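Side-chain contacts in phage-like element PBSX protein XepA (Bacillus subtilis, PDB 6IA5), which is of unknown function, belongs to a prophage lytic cassette and forms a pentamer, but does not seem to be involved in host cell lysis: residues 93-98 against 120-125; 178-183 against 199-204; 227-232 against 236-241; 259-264 against 271-276. All blocks are in the same frame, centred on the assembly; numbering follows the deposited sequence. Where two conformers were deposited one is given.

In the fold
In chain order the four contacts follow one another without overlap, and they fall into two distant regions of an all-beta chain. Contact 1 stands alone, in a four-stranded antiparallel sheet made of strands 53-60, 118-125, 80-87 and 94-101; its centre is about 60 Å from that of contact 2 and about 71 Å from that of contact 3. Contacts 2, 3 and 4 share the curled sheet system of the C-terminal part. Contacts 2 and 4 have centres about 5 Å apart and share one apolar interior, while contact 3, with its centre about 13 Å from that of contact 4, is a hairpin facing neighbouring subunits. Interior packing and pentamer surface thus lie close together here.

Contact 1 of 4, residues 93-98 against 120-125; sequences WTTTAA and RFRYVN
Arg120 lays its guanidinium flat over one face of the Trp93 indole, the two planes only 7° apart. Arg120 CZ is 3.6 Å from the centroid of the five-membered ring of Trp93, a cation-pi contact close to the ring normal. Further back along the arm, Arg120 CD sits 3.7 Å from the centroid of the six-membered ring and makes a CH-pi contact. Arg120 NH1 reaches over CD1 and NE1 of Trp93, while Arg120 NH2 turns back toward Trp93 CB at 3.6 Å. With CG of Arg120 between backbone N and carbonyl carbon (chi1 77°) and the chain straight from there to NE, the whole arm lies on the ring.

Beyond this stack, Glu85 ties the group together from strand 80-87, which runs between the two strands in the sheet. Glu85 OE1 forms a salt bridge with Arg120 NH2. Glu85 OE2 forms one with Arg122 NH2 and is also hydrogen-bonded to Thr95 OG1, which stays 4.4 Å from Arg122 NH2. Stacking uses the face of the Arg120 guanidinium and leaves its N-H groups to polar partners, so the cation can serve indole and carboxylate together; Glu85 probably offsets part of the charge of the two arginines.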
loop_
_atom_site.group_PDB
_atom_site.type_symbol
_atom_site.label_atom_id
_atom_site.label_comp_id
_atom_site.label_asym_id
_atom_site.label_seq_id
_atom_site.Cartn_x
_atom_site.Cartn_y
_atom_site.Cartn_z
ATOM N N TRP E 93 -2.025 -39.268 -8.521
ATOM C CA TRP E 93 -1.408 -38.211 -7.723
ATOM C C TRP E 93 -0.711 -37.208 -8.642
ATOM O O TRP E 93 -0.055 -37.604 -9.597
ATOM C CB TRP E 93 -0.441 -38.833 -6.700
ATOM C CG TRP E 93 -1.209 -39.570 -5.646
ATOM C CD1 TRP E 93 -1.585 -40.886 -5.665
ATOM C CD2 TRP E 93 -1.789 -39.011 -4.447
ATOM N NE1 TRP E 93 -2.332 -41.194 -4.552
ATOM C CE2 TRP E 93 -2.477 -40.060 -3.786
ATOM C CE3 TRP E 93 -1.781 -37.737 -3.854
ATOM C CZ2 TRP E 93 -3.139 -39.871 -2.569
ATOM C CZ3 TRP E 93 -2.448 -37.550 -2.655
ATOM C CH2 TRP E 93 -3.124 -38.602 -2.025
ATOM N N THR E 94 -0.848 -35.912 -8.341
ATOM C CA THR E 94 -0.000 -34.905 -8.966
ATOM C C THR E 94 0.875 -34.252 -7.892
ATOM O O THR E 94 0.466 -34.165 -6.740
ATOM C CB THR E 94 -0.837 -33.892 -9.758
ATOM O OG1 THR E 94 -1.770 -33.338 -8.830
ATOM C CG2 THR E 94 -1.591 -34.529 -10.908
ATOM N N THR E 95 2.080 -33.822 -8.278
ATOM C CA THR E 95 3.029 -33.218 -7.359
ATOM C C THR E 95 2.762 -31.724 -7.272
ATOM O O THR E 95 2.818 -31.040 -8.300
ATOM C CB THR E 95 4.474 -33.418 -7.840
ATOM O OG1 THR E 95 4.629 -34.830 -7.993
ATOM C CG2 THR E 95 5.478 -32.906 -6.827
ATOM N N THR E 96 2.527 -31.212 -6.060
ATOM C CA THR E 96 2.278 -29.782 -5.916
ATOM C C THR E 96 3.576 -29.077 -5.533
ATOM O O THR E 96 3.789 -27.928 -5.909
ATOM C CB THR E 96 1.226 -29.491 -4.843
ATOM O OG1 THR E 96 0.078 -30.276 -5.157
ATOM C CG2 THR E 96 0.878 -28.021 -4.721
ATOM N N ALA E 97 4.429 -29.766 -4.762
ATOM C CA ALA E 97 5.690 -29.165 -4.354
ATOM C C ALA E 97 6.731 -30.259 -4.205
ATOM O O ALA E 97 6.377 -31.395 -3.906
ATOM C CB ALA E 97 5.540 -28.380 -3.060
ATOM N N ALA E 98 7.996 -29.867 -4.372
ATOM C CA ALA E 98 9.101 -30.809 -4.246
ATOM C C ALA E 98 10.306 -30.046 -3.713
ATOM O O ALA E 98 10.610 -28.952 -4.200
ATOM C CB ALA E 98 9.399 -31.412 -5.606
ATOM N N ARG E 120 -0.816 -35.991 0.344
ATOM C CA ARG E 120 0.125 -36.904 0.967
ATOM C C ARG E 120 1.532 -36.347 0.809
ATOM O O ARG E 120 1.784 -35.508 -0.066
ATOM C CB ARG E 120 0.072 -38.286 0.282
ATOM C CG ARG E 120 0.793 -38.319 -1.060
ATOM C CD ARG E 120 0.774 -39.720 -1.670
ATOM N NE ARG E 120 1.464 -39.717 -2.952
ATOM C CZ ARG E 120 1.497 -40.757 -3.787
ATOM N NH1 ARG E 120 0.917 -41.892 -3.446
ATOM N NH2 ARG E 120 2.089 -40.654 -4.966
ATOM N N PHE E 121 2.425 -36.822 1.684
ATOM C CA PHE E 121 3.852 -36.672 1.494
ATOM C C PHE E 121 4.380 -37.972 0.891
ATOM O O PHE E 121 3.945 -39.062 1.266
ATOM C CB PHE E 121 4.553 -36.426 2.835
ATOM C CG PHE E 121 4.367 -35.041 3.414
ATOM C CD1 PHE E 121 3.528 -34.111 2.806
ATOM C CD2 PHE E 121 5.030 -34.677 4.576
ATOM C CE1 PHE E 121 3.355 -32.840 3.357
ATOM C CE2 PHE E 121 4.843 -33.414 5.129
ATOM C CZ PHE E 121 4.008 -32.502 4.526
ATOM N N ARG E 122 5.329 -37.820 -0.034
ATOM C CA ARG E 122 6.086 -38.937 -0.573
ATOM C C ARG E 122 7.552 -38.522 -0.543
ATOM O O ARG E 122 7.922 -37.489 -1.098
ATOM C CB ARG E 122 5.578 -39.298 -1.979
ATOM C CG ARG E 122 6.300 -40.469 -2.636
ATOM C CD ARG E 122 5.673 -40.888 -3.969
ATOM N NE ARG E 122 5.677 -39.813 -4.957
ATOM C CZ ARG E 122 6.703 -39.473 -5.742
ATOM N NH1 ARG E 122 7.820 -40.184 -5.742
ATOM N NH2 ARG E 122 6.627 -38.402 -6.513
ATOM N N TYR E 123 8.379 -39.316 0.141
ATOM C CA TYR E 123 9.790 -39.012 0.281
ATOM C C TYR E 123 10.602 -40.097 -0.434
ATOM O O TYR E 123 10.447 -41.271 -0.112
ATOM C CB TYR E 123 10.176 -38.980 1.760
ATOM C CG TYR E 123 11.594 -38.520 1.973
ATOM C CD1 TYR E 123 12.666 -39.391 1.820
ATOM C CD2 TYR E 123 11.866 -37.196 2.285
ATOM C CE1 TYR E 123 13.973 -38.957 1.987
ATOM C CE2 TYR E 123 13.168 -36.743 2.448
ATOM C CZ TYR E 123 14.225 -37.632 2.300
ATOM O OH TYR E 123 15.517 -37.202 2.447
ATOM N N VAL E 124 11.458 -39.695 -1.383
ATOM C CA VAL E 124 12.301 -40.643 -2.106
ATOM C C VAL E 124 13.749 -40.472 -1.652
ATOM O O VAL E 124 14.340 -39.411 -1.863
ATOM C CB VAL E 124 12.176 -40.485 -3.633
ATOM C CG1 VAL E 124 13.060 -41.485 -4.385
ATOM C CG2 VAL E 124 10.726 -40.585 -4.106
ATOM N N ASN E 125 14.315 -41.519 -1.034
ATOM C CA ASN E 125 15.708 -41.487 -0.588
ATOM C C ASN E 125 16.630 -41.527 -1.811
ATOM O O ASN E 125 16.275 -42.137 -2.820
ATOM C CB ASN E 125 16.020 -42.640 0.371
ATOM C CG ASN E 125 17.411 -42.574 0.965
ATOM O OD1 ASN E 125 17.953 -41.491 1.173
ATOM N ND2 ASN E 125 17.996 -43.731 1.242
#

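Contact 2 of 4, residues 178-183 against 199-204; sequences FVFHEN and AHLLVE
Phe180 pushes its ring toward Leu201 and Val203, and these two contacts make up the whole of the touching between 178-183 and 199-204. Both are apolar. Phe180 CZ meets Leu201 CD2 at 4.1 Å, the two side chains coming from opposite directions; Phe180 CE2 meets Val203 CG2 at 4.0 Å, those side chains crossing at about a right angle. Each methyl approaches the ring obliquely. Phe180 CG lies anti to its carbonyl carbon (chi1 -62°), so that CZ reaches Leu201 and CE2 reaches Val203. Of aromatic contacts there is one within 178-183: Phe178 CD2 stands 3.7 Å above the centre of the Phe180 ring, over one face. Leu193, Ile259, Met261 and Val273 add further apolar surface around Phe180.

Strand 271-278 supplies backbone bonds to 178-183 and pairs with strand 200-207. Phe180 and His181 both face Val273 in a classic beta bulge, where segment 178-183 turns a corner.

Polar contacts stay away from the ring. Glu182 forms a salt bridge with Lys274, and Glu204 OE2 is hydrogen-bonded to Ser222 OG of a neighbouring subunit, against which His200 and Leu202 also pack. Strand 200-207 therefore puts Leu201 and Val203 into the interior and His200, Leu202 and Glu204 toward the neighbouring subunit. With no hydrogen bond between the segments, the contact relies on dispersion and burial of hydrocarbon, and depends on the fit of the side chains, not on directed bonds.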
loop_
_atom_site.group_PDB
_atom_site.type_symbol
_atom_site.label_atom_id
_atom_site.label_comp_id
_atom_site.label_asym_id
_atom_site.label_seq_id
_atom_site.Cartn_x
_atom_site.Cartn_y
_atom_site.Cartn_z
ATOM N N PHE E 178 -8.258 8.038 -33.468
ATOM C CA PHE E 178 -9.575 8.617 -33.683
ATOM C C PHE E 178 -9.847 8.761 -35.175
ATOM O O PHE E 178 -8.945 9.083 -35.941
ATOM C CB PHE E 178 -9.713 9.950 -32.942
ATOM C CG PHE E 178 -11.098 10.544 -33.030
ATOM C CD1 PHE E 178 -12.094 10.165 -32.135
ATOM C CD2 PHE E 178 -11.415 11.453 -34.033
ATOM C CE1 PHE E 178 -13.376 10.689 -32.243
ATOM C CE2 PHE E 178 -12.695 11.988 -34.131
ATOM C CZ PHE E 178 -13.677 11.596 -33.239
ATOM N N VAL E 179 -11.106 8.538 -35.567
ATOM C CA VAL E 179 -11.511 8.653 -36.957
ATOM C C VAL E 179 -12.337 9.923 -37.116
ATOM O O VAL E 179 -13.424 10.031 -36.554
ATOM C CB VAL E 179 -12.286 7.406 -37.430
ATOM C CG1 VAL E 179 -12.790 7.557 -38.864
ATOM C CG2 VAL E 179 -11.460 6.138 -37.261
ATOM N N PHE E 180 -11.809 10.882 -37.877
ATOM C CA PHE E 180 -12.560 12.088 -38.176
ATOM C C PHE E 180 -13.483 11.800 -39.357
ATOM O O PHE E 180 -14.642 12.203 -39.338
ATOM C CB PHE E 180 -11.619 13.257 -38.495
ATOM C CG PHE E 180 -10.717 13.648 -37.348
ATOM C CD1 PHE E 180 -11.140 14.575 -36.407
ATOM C CD2 PHE E 180 -9.454 13.076 -37.204
ATOM C CE1 PHE E 180 -10.316 14.941 -35.351
ATOM C CE2 PHE E 180 -8.626 13.435 -36.148
ATOM C CZ PHE E 180 -9.057 14.369 -35.225
ATOM N N HIS E 181 -12.921 11.130 -40.375
ATOM C CA HIS E 181 -13.582 10.741 -41.606
ATOM C C HIS E 181 -12.974 9.420 -42.065
ATOM O O HIS E 181 -11.763 9.204 -41.964
ATOM C CB HIS E 181 -13.332 11.754 -42.732
ATOM C CG HIS E 181 -13.898 13.113 -42.498
ATOM N ND1 HIS E 181 -15.195 13.449 -42.831
ATOM C CD2 HIS E 181 -13.348 14.228 -41.972
ATOM C CE1 HIS E 181 -15.430 14.707 -42.533
ATOM N NE2 HIS E 181 -14.301 15.213 -42.004
ATOM N N GLU E 182 -13.825 8.540 -42.602
ATOM C CA GLU E 182 -13.355 7.334 -43.257
ATOM C C GLU E 182 -14.032 7.211 -44.617
ATOM O O GLU E 182 -15.245 7.046 -44.691
ATOM C CB GLU E 182 -13.717 6.141 -42.385
ATOM C CG GLU E 182 -13.328 4.812 -42.985
ATOM C CD GLU E 182 -13.191 3.755 -41.916
ATOM O OE1 GLU E 182 -14.188 3.404 -41.243
ATOM O OE2 GLU E 182 -12.054 3.349 -41.719
ATOM N N ASN E 183 -13.241 7.331 -45.685
ATOM C CA ASN E 183 -13.745 7.191 -47.043
ATOM C C ASN E 183 -14.902 8.155 -47.302
ATOM O O ASN E 183 -15.906 7.776 -47.902
ATOM C CB ASN E 183 -14.146 5.746 -47.335
ATOM C CG ASN E 183 -12.978 4.800 -47.212
ATOM O OD1 ASN E 183 -11.888 5.098 -47.685
ATOM N ND2 ASN E 183 -13.204 3.677 -46.554
ATOM N N ALA E 199 -2.657 16.217 -25.125
ATOM C CA ALA E 199 -2.007 17.503 -25.342
ATOM C C ALA E 199 -1.558 17.647 -26.807
ATOM O O ALA E 199 -1.351 18.759 -27.287
ATOM C CB ALA E 199 -0.820 17.617 -24.413
ATOM N N HIS E 200 -1.383 16.520 -27.502
ATOM C CA HIS E 200 -0.779 16.504 -28.821
ATOM C C HIS E 200 -1.608 15.611 -29.744
ATOM O O HIS E 200 -2.137 14.595 -29.309
ATOM C CB HIS E 200 0.699 16.086 -28.716
ATOM C CG HIS E 200 1.436 16.212 -30.009
ATOM N ND1 HIS E 200 1.954 17.436 -30.456
ATOM C CD2 HIS E 200 1.732 15.298 -30.965
ATOM C CE1 HIS E 200 2.547 17.261 -31.617
ATOM N NE2 HIS E 200 2.419 15.950 -31.962
ATOM N N LEU E 201 -1.712 15.991 -31.019
ATOM C CA LEU E 201 -2.478 15.219 -31.985
ATOM C C LEU E 201 -1.728 15.185 -33.310
ATOM O O LEU E 201 -1.253 16.215 -33.793
ATOM C CB LEU E 201 -3.855 15.883 -32.150
ATOM C CG LEU E 201 -4.724 15.373 -33.301
ATOM C CD1 LEU E 201 -5.253 13.958 -33.032
ATOM C CD2 LEU E 201 -5.845 16.367 -33.596
ATOM N N LEU E 202 -1.614 13.983 -33.889
ATOM C CA LEU E 202 -1.080 13.823 -35.237
ATOM C C LEU E 202 -2.217 13.336 -36.134
ATOM O O LEU E 202 -2.855 12.341 -35.807
ATOM C CB LEU E 202 0.078 12.818 -35.217
ATOM C CG LEU E 202 0.741 12.627 -36.585
ATOM C CD1 LEU E 202 1.527 13.866 -36.987
ATOM C CD2 LEU E 202 1.623 11.395 -36.625
ATOM N N VAL E 203 -2.478 14.062 -37.225
ATOM C CA VAL E 203 -3.601 13.776 -38.109
ATOM C C VAL E 203 -3.062 13.426 -39.491
ATOM O O VAL E 203 -2.322 14.214 -40.078
ATOM C CB VAL E 203 -4.580 14.959 -38.241
ATOM C CG1 VAL E 203 -5.704 14.636 -39.231
ATOM C CG2 VAL E 203 -5.179 15.399 -36.921
ATOM N N GLU E 204 -3.488 12.270 -40.014
ATOM C CA GLU E 204 -3.153 11.857 -41.367
ATOM C C GLU E 204 -4.351 12.070 -42.293
ATOM O O GLU E 204 -5.480 11.736 -41.950
ATOM C CB GLU E 204 -2.715 10.387 -41.388
ATOM C CG GLU E 204 -1.937 10.069 -42.659
ATOM C CD GLU E 204 -1.572 8.619 -42.918
ATOM O OE1 GLU E 204 -1.611 7.822 -41.940
ATOM O OE2 GLU E 204 -1.250 8.297 -44.095
#

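Contact 3 of 4, residues 227-232 against 236-241; sequences PIRGVK and ATTASS
Gly230 and Ala239 pair in an antiparallel backbone contact at the surface of the C-terminal sheet, strand 225-232 running out and 238-239 returning. Gly230 N gives a bond of 2.8 Å to Ala239 O, nearly straight at 165°, and Ala239 N answers with one of 3.1 Å to Gly230 O. Nearer the turn, Lys232 N bonds Thr237 O at 2.8 Å. The last bond, Ala236 N to Lys232 O at 2.9 Å, is more bent (133°) where the chain reverses. This is a beta hairpin, closed by residues 233-235.

Val231 and Thr238, the non-hydrogen-bonded pair, share one face: Val231 CG2 lies 3.8 Å from Thr238 OG1, while Val231 CG1 leans over Ala236 CA at 3.7 Å. Ala239 projects from the other face and packs on Trp249 of strand 247-252, which pairs with 225-232. Lys232 and Thr237 run side by side; the lysine chain bends to bring NZ into salt bridges with Asp234 and Asp235 of the turn, and Thr237 OG1 is hydrogen-bonded to Asp235. At the open end Ile228 O, buried without a hydrogen-bond partner, receives a CA-H...O contact from Ser240 CA at 3.2 Å. Pro227 O is hydrogen-bonded to Thr233 OG1 of a neighbouring subunit, and Ala236 packs on Arg229 of another.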
loop_
_atom_site.group_PDB
_atom_site.type_symbol
_atom_site.label_atom_id
_atom_site.label_comp_id
_atom_site.label_asym_id
_atom_site.label_seq_id
_atom_site.Cartn_x
_atom_site.Cartn_y
_atom_site.Cartn_z
ATOM N N PRO E 227 -10.507 28.278 -35.618
ATOM C CA PRO E 227 -9.451 27.766 -36.494
ATOM C C PRO E 227 -8.200 27.491 -35.666
ATOM O O PRO E 227 -7.846 28.273 -34.793
ATOM C CB PRO E 227 -9.188 28.900 -37.499
ATOM C CG PRO E 227 -10.290 29.928 -37.248
ATOM C CD PRO E 227 -10.800 29.701 -35.840
ATOM N N ILE E 228 -7.542 26.365 -35.952
ATOM C CA ILE E 228 -6.273 26.020 -35.318
ATOM C C ILE E 228 -5.240 25.738 -36.406
ATOM O O ILE E 228 -5.601 25.472 -37.552
ATOM C CB ILE E 228 -6.456 24.821 -34.365
ATOM C CG1 ILE E 228 -6.931 23.576 -35.126
ATOM C CG2 ILE E 228 -7.445 25.207 -33.269
ATOM C CD1 ILE E 228 -6.985 22.323 -34.310
ATOM N N ARG E 229 -3.958 25.809 -36.026
ATOM C CA ARG E 229 -2.857 25.652 -36.962
ATOM C C ARG E 229 -2.149 24.336 -36.659
ATOM O O ARG E 229 -1.951 23.982 -35.493
ATOM C CB ARG E 229 -1.897 26.846 -36.873
ATOM C CG ARG E 229 -1.208 26.995 -35.520
ATOM C CD ARG E 229 -0.367 28.243 -35.386
ATOM N NE ARG E 229 0.517 28.087 -34.252
ATOM C CZ ARG E 229 0.168 28.376 -33.012
ATOM N NH1 ARG E 229 -1.099 28.632 -32.736
ATOM N NH2 ARG E 229 1.078 28.410 -32.059
ATOM N N GLY E 230 -1.783 23.613 -37.719
ATOM C CA GLY E 230 -1.001 22.398 -37.580
ATOM C C GLY E 230 0.342 22.568 -38.293
ATOM O O GLY E 230 0.510 23.509 -39.076
ATOM N N VAL E 231 1.272 21.648 -38.017
ATOM C CA VAL E 231 2.578 21.659 -38.646
ATOM C C VAL E 231 2.747 20.362 -39.437
ATOM O O VAL E 231 2.695 19.272 -38.860
ATOM C CB VAL E 231 3.687 21.829 -37.583
ATOM C CG1 VAL E 231 5.076 21.799 -38.225
ATOM C CG2 VAL E 231 3.528 23.151 -36.833
ATOM N N LYS E 232 2.954 20.484 -40.753
ATOM C CA LYS E 232 3.073 19.326 -41.632
ATOM C C LYS E 232 4.419 18.635 -41.401
ATOM O O LYS E 232 5.437 19.307 -41.272
ATOM C CB LYS E 232 2.904 19.770 -43.092
ATOM C CG LYS E 232 2.857 18.637 -44.102
ATOM C CD LYS E 232 1.986 18.920 -45.276
ATOM C CE LYS E 232 2.539 19.899 -46.271
ATOM N NZ LYS E 232 3.682 19.292 -46.981
ATOM N N ALA E 236 7.406 21.078 -42.406
ATOM C CA ALA E 236 7.162 22.032 -41.327
ATOM C C ALA E 236 6.308 23.231 -41.776
ATOM O O ALA E 236 6.352 24.285 -41.166
ATOM C CB ALA E 236 8.467 22.502 -40.694
ATOM N N THR E 237 5.513 23.092 -42.838
ATOM C CA THR E 237 4.503 24.087 -43.169
ATOM C C THR E 237 3.551 24.213 -41.979
ATOM O O THR E 237 3.111 23.193 -41.448
ATOM C CB THR E 237 3.631 23.619 -44.351
ATOM O OG1 THR E 237 4.507 23.404 -45.448
ATOM C CG2 THR E 237 2.544 24.588 -44.761
ATOM N N THR E 238 3.207 25.456 -41.613
ATOM C CA THR E 238 2.194 25.728 -40.609
ATOM C C THR E 238 0.969 26.296 -41.320
ATOM O O THR E 238 1.090 27.256 -42.075
ATOM C CB THR E 238 2.712 26.735 -39.574
ATOM O OG1 THR E 238 3.901 26.149 -39.064
ATOM C CG2 THR E 238 1.758 26.971 -38.425
ATOM N N ALA E 239 -0.206 25.696 -41.103
ATOM C CA ALA E 239 -1.408 26.167 -41.775
ATOM C C ALA E 239 -2.630 25.765 -40.955
ATOM O O ALA E 239 -2.527 24.895 -40.086
ATOM C CB ALA E 239 -1.486 25.625 -43.190
ATOM N N SER E 240 -3.773 26.402 -41.266
ATOM C CA SER E 240 -5.028 26.063 -40.604
ATOM C C SER E 240 -5.944 25.290 -41.554
ATOM O O SER E 240 -7.103 25.030 -41.228
ATOM C CB SER E 240 -5.698 27.296 -40.057
ATOM O OG SER E 240 -5.890 28.231 -41.120
ATOM N N SER E 241 -5.400 24.870 -42.701
ATOM C CA SER E 241 -6.133 23.999 -43.606
ATOM C C SER E 241 -5.165 23.412 -44.631
ATOM O O SER E 241 -4.001 23.818 -44.684
ATOM C CB SER E 241 -7.264 24.740 -44.289
ATOM O OG SER E 241 -6.729 25.676 -45.194
#

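Contact 4 of 4, residues 259-264 against 271-276; sequences IIMEII and LSVKGT
Met261 and Val273 meet at about a right angle, methylene against methyl. Val273 CG1 approaches the root of the methionine, 3.7 Å from Met261 CB and 4.0 Å from Met261 CG. Beyond CG the methionine bends (chi2 -78°) and takes its sulfur away from the valine strand, and the side chain also packs on Phe216 and Phe180. The valine offers the branch that lies anti to its backbone N (chi1 -176°), and the same CG1 methyl of Val273 also packs against Val203 CG1.

Ile263 and Leu271 cross obliquely and touch by their ends, Ile263 CD1 to Leu271 CD2 at 4.2 Å. The strands stand further apart here: CA atoms are 8.6 Å apart for Ile263 and Leu271 and 7.4 Å apart for Met261 and Val273.

Glu262, Ser272 and Lys274 point away from the opposite strand. Glu262 OE1 takes a hydrogen bond from Trp217 NE1, and Lys274 packs on Val221 of a neighbouring subunit. No backbone bond joins the two segments; strand 258-267 pairs with 211-219, and 271-278 with 200-207. Successive strands that face each other through their side chains across a short connection are consistent with a beta arch linking two facing layers of a sandwich-like fold.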
loop_
_atom_site.group_PDB
_atom_site.type_symbol
_atom_site.label_atom_id
_atom_site.label_comp_id
_atom_site.label_asym_id
_atom_site.label_seq_id
_atom_site.Cartn_x
_atom_site.Cartn_y
_atom_site.Cartn_z
ATOM N N ILE E 259 -11.683 18.552 -31.255
ATOM C CA ILE E 259 -10.975 18.869 -32.491
ATOM C C ILE E 259 -11.795 18.324 -33.655
ATOM O O ILE E 259 -12.254 17.181 -33.625
ATOM C CB ILE E 259 -9.537 18.290 -32.477
ATOM C CG1 ILE E 259 -8.697 18.814 -31.303
ATOM C CG2 ILE E 259 -8.855 18.508 -33.828
ATOM C CD1 ILE E 259 -8.522 20.316 -31.268
ATOM N N ILE E 260 -11.981 19.160 -34.671
ATOM C CA ILE E 260 -12.747 18.765 -35.840
ATOM C C ILE E 260 -11.870 19.010 -37.069
ATOM O O ILE E 260 -11.242 20.066 -37.199
ATOM C CB ILE E 260 -14.058 19.570 -35.897
ATOM C CG1 ILE E 260 -14.999 19.173 -34.751
ATOM C CG2 ILE E 260 -14.725 19.403 -37.247
ATOM C CD1 ILE E 260 -16.163 20.124 -34.539
ATOM N N MET E 261 -11.841 18.015 -37.961
ATOM C CA MET E 261 -11.147 18.126 -39.232
ATOM C C MET E 261 -12.200 18.090 -40.329
ATOM O O MET E 261 -12.609 17.013 -40.755
ATOM C CB MET E 261 -10.198 16.934 -39.393
ATOM C CG MET E 261 -9.110 16.906 -38.313
ATOM S SD MET E 261 -7.855 18.127 -38.754
ATOM C CE MET E 261 -7.580 18.931 -37.170
ATOM N N GLU E 262 -12.636 19.271 -40.776
ATOM C CA GLU E 262 -13.795 19.368 -41.642
ATOM C C GLU E 262 -13.364 19.241 -43.102
ATOM O O GLU E 262 -12.464 19.953 -43.569
ATOM C CB GLU E 262 -14.515 20.699 -41.398
ATOM C CG GLU E 262 -15.565 21.035 -42.441
ATOM C CD GLU E 262 -16.378 22.292 -42.156
ATOM O OE1 GLU E 262 -15.983 23.084 -41.284
ATOM O OE2 GLU E 262 -17.429 22.474 -42.774
ATOM N N ILE E 263 -14.038 18.347 -43.840
ATOM C CA ILE E 263 -13.878 18.355 -45.280
ATOM C C ILE E 263 -14.786 19.444 -45.845
ATOM O O ILE E 263 -16.005 19.320 -45.783
ATOM C CB ILE E 263 -14.133 16.965 -45.891
ATOM C CG1 ILE E 263 -13.125 15.940 -45.365
ATOM C CG2 ILE E 263 -14.090 17.047 -47.408
ATOM C CD1 ILE E 263 -13.449 14.511 -45.695
ATOM N N ILE E 264 -14.154 20.510 -46.352
ATOM C CA ILE E 264 -14.807 21.695 -46.885
ATOM C C ILE E 264 -15.344 21.353 -48.271
ATOM O O ILE E 264 -16.445 21.760 -48.644
ATOM C CB ILE E 264 -13.823 22.888 -46.942
ATOM C CG1 ILE E 264 -13.460 23.386 -45.543
ATOM C CG2 ILE E 264 -14.369 24.031 -47.800
ATOM C CD1 ILE E 264 -14.662 23.856 -44.734
ATOM N N LEU E 271 -11.871 10.389 -49.143
ATOM C CA LEU E 271 -10.810 10.867 -48.267
ATOM C C LEU E 271 -11.042 10.338 -46.857
ATOM O O LEU E 271 -12.158 10.385 -46.357
ATOM C CB LEU E 271 -10.772 12.401 -48.301
ATOM C CG LEU E 271 -9.492 13.048 -47.761
ATOM C CD1 LEU E 271 -8.339 12.866 -48.744
ATOM C CD2 LEU E 271 -9.697 14.529 -47.488
ATOM N N SER E 272 -9.980 9.806 -46.258
ATOM C CA SER E 272 -9.980 9.459 -44.848
ATOM C C SER E 272 -9.142 10.484 -44.083
ATOM O O SER E 272 -8.139 10.982 -44.591
ATOM C CB SER E 272 -9.442 8.067 -44.639
ATOM O OG SER E 272 -10.295 7.097 -45.239
ATOM N N VAL E 273 -9.576 10.794 -42.861
ATOM C CA VAL E 273 -8.864 11.683 -41.957
ATOM C C VAL E 273 -8.877 11.037 -40.579
ATOM O O VAL E 273 -9.931 10.905 -39.960
ATOM C CB VAL E 273 -9.478 13.096 -41.923
ATOM C CG1 VAL E 273 -8.635 14.008 -41.032
ATOM C CG2 VAL E 273 -9.619 13.707 -43.319
ATOM N N LYS E 274 -7.698 10.613 -40.129
ATOM C CA LYS E 274 -7.597 9.872 -38.884
ATOM C C LYS E 274 -6.356 10.344 -38.149
ATOM O O LYS E 274 -5.383 10.742 -38.790
ATOM C CB LYS E 274 -7.455 8.372 -39.165
ATOM C CG LYS E 274 -8.625 7.784 -39.933
ATOM C CD LYS E 274 -8.624 6.280 -39.960
ATOM C CE LYS E 274 -9.756 5.741 -40.815
ATOM N NZ LYS E 274 -9.621 4.271 -40.945
ATOM N N GLY E 275 -6.384 10.249 -36.815
ATOM C CA GLY E 275 -5.237 10.704 -36.050
ATOM C C GLY E 275 -4.984 9.902 -34.782
ATOM O O GLY E 275 -5.750 9.000 -34.441
ATOM N N THR E 276 -3.894 10.270 -34.102
ATOM C CA THR E 276 -3.498 9.731 -32.822
ATOM C C THR E 276 -3.261 10.894 -31.866
ATOM O O THR E 276 -2.463 11.792 -32.173
ATOM C CB THR E 276 -2.220 8.894 -32.967
ATOM O OG1 THR E 276 -2.490 7.842 -33.901
ATOM C CG2 THR E 276 -1.740 8.321 -31.649
#